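Local coordinates for N-acetylglucosaminidase (Paenibacillus barengoltzii, PDB 6INX) that hydrolyses glycosidic bonds of N-acetylglucosamine residues as a member of glycoside hydrolase family 18, at the interface of chains A and B. Residues are numbered along the deposited sequence; one frame, centred on the assembly and turned at random. Chains: chain A/B, N-acetylglucosaminidase.

The interface of chains A and B. Residues chain A 194, 206-208, 252, 254; chain B 117, 191.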
# COMPACT_ATOMS: atom_id res chain seq x y z
N LEU A 194 -6.78 -4.43 6.69
CA LEU A 194 -7.47 -3.19 7.02
C LEU A 194 -8.67 -3.03 6.09
O LEU A 194 -8.53 -3.17 4.88
CB LEU A 194 -6.53 -2.00 6.82
CG LEU A 194 -7.10 -0.71 7.40
CD1 LEU A 194 -7.07 -0.75 8.91
CD2 LEU A 194 -6.30 0.49 6.89
N GLY A 206 -7.89 9.43 6.45
CA GLY A 206 -7.77 8.43 7.49
C GLY A 206 -7.51 7.02 7.02
O GLY A 206 -7.42 6.12 7.86
N ASP A 207 -7.41 6.78 5.71
CA ASP A 207 -7.07 5.47 5.16
C ASP A 207 -5.56 5.37 5.01
O ASP A 207 -4.95 6.21 4.35
CB ASP A 207 -7.74 5.32 3.79
CG ASP A 207 -7.72 3.89 3.28
OD1 ASP A 207 -7.02 3.04 3.88
OD2 ASP A 207 -8.39 3.62 2.25
N LEU A 208 -4.95 4.33 5.60
CA LEU A 208 -3.51 4.12 5.42
C LEU A 208 -3.16 3.82 3.97
O LEU A 208 -2.04 4.08 3.53
CB LEU A 208 -3.00 2.98 6.31
CG LEU A 208 -3.04 3.22 7.82
CD1 LEU A 208 -2.59 1.96 8.56
CD2 LEU A 208 -2.20 4.41 8.23
N TYR A 252 -11.84 1.33 8.08
CA TYR A 252 -10.43 1.50 8.49
C TYR A 252 -10.15 0.81 9.82
O TYR A 252 -9.44 1.33 10.68
CB TYR A 252 -9.96 2.97 8.46
CG TYR A 252 -10.35 3.66 7.18
CD1 TYR A 252 -10.27 2.98 5.97
CD2 TYR A 252 -10.83 4.95 7.17
CE1 TYR A 252 -10.64 3.58 4.79
CE2 TYR A 252 -11.20 5.56 5.98
CZ TYR A 252 -11.11 4.86 4.80
OH TYR A 252 -11.49 5.43 3.61
N MET A 254 -9.15 -3.13 11.71
CA MET A 254 -8.33 -4.29 11.45
C MET A 254 -9.14 -5.56 11.65
O MET A 254 -9.77 -5.76 12.69
CB MET A 254 -7.10 -4.32 12.35
CG MET A 254 -6.06 -5.37 11.92
SD MET A 254 -4.78 -5.67 13.15
CE MET A 254 -3.61 -4.39 12.72
N GLU B 117 -6.23 4.10 13.05
CA GLU B 117 -6.09 2.66 12.91
C GLU B 117 -5.51 1.99 14.16
O GLU B 117 -5.72 0.79 14.36
CB GLU B 117 -5.20 2.34 11.70
CG GLU B 117 -5.91 2.34 10.37
CD GLU B 117 -6.08 3.71 9.73
OE1 GLU B 117 -5.75 4.73 10.36
OE2 GLU B 117 -6.59 3.73 8.58
N PHE B 191 -1.00 -5.01 8.81
CA PHE B 191 -2.11 -4.68 7.91
C PHE B 191 -2.07 -5.41 6.58
O PHE B 191 -2.97 -5.22 5.76
CB PHE B 191 -2.17 -3.16 7.66
CG PHE B 191 -2.45 -2.37 8.91
CD1 PHE B 191 -3.68 -2.45 9.52
CD2 PHE B 191 -1.48 -1.56 9.47
CE1 PHE B 191 -3.96 -1.73 10.68
CE2 PHE B 191 -1.75 -0.84 10.63
CZ PHE B 191 -2.99 -0.93 11.22
O HOH W 1 -8.56 6.28 10.44
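B:Glu117 packs against A:Leu194, A:Gly206, A:Leu208 and A:Tyr252 of chain A, while B:Phe191 beside it is held among A:Leu194, A:Leu208 and A:Met254. The glutamate chain is bent at its second torsion (chi2 83°), which turns the carboxylate towards the A:Gly206 backbone. There its OE2 lies 2.6 Å from the carbonyl O of A:Gly206. This approach would be explained if the carboxyl group were protonated and OE2 donated to the carbonyl, though the proton is not seen. A:Asp207, its OD1 4.8 Å from the same OE2, would probably favour that protonation. The backbone N of A:Leu208 adds a weak, long hydrogen bond to OE2, and a water bridges OE1 to the A:Gly206 carbonyl. A:Gly206 has a positive phi, which glycine adopts easily.

Glutamate suits the place because its methylene chain is also greasy: CG packs on CD1 of A:Leu194 at 3.6 Å, the two side chains crossing at about a right angle. A:Leu208 comes from the opposite direction and rests its CG on the carboxyl carbon CD. A:Tyr252 touches OE2 with its CB methylene at 3.5 Å, its ring running alongside the carboxylate, planes 28° apart. An alanine in place of B:Glu117 would probably strip A:Leu194 and A:Leu208 of this packing and deprive the A:Gly206 carbonyl of its carboxyl partner.

The flat apolar ring of B:Phe191 suits the branched methyls of the leucines. CD1 of A:Leu208 sits over one face, 3.9 Å from the ring centroid, a CH-pi contact. On the opposite side, towards the rim, the flexible thioether of A:Met254, bent at chi3, brings its methyl CE within 3.4 Å of ring CE1. CD1 of A:Leu194 lies at the CD1/CE1 rim.

All these residues lie in loops of the family's (beta/alpha) barrel. B:Glu117 follows strand 105-109, beyond the catalytic DXXDXDXE motif; B:Phe191, and in the other chain A:Leu194, A:Gly206 and A:Leu208, lie between strand 179-183 and helix 213-222; A:Tyr252 and A:Met254 precede strand 260-264. Two-fold symmetry repeats the patch, though this dimer need not persist in solution.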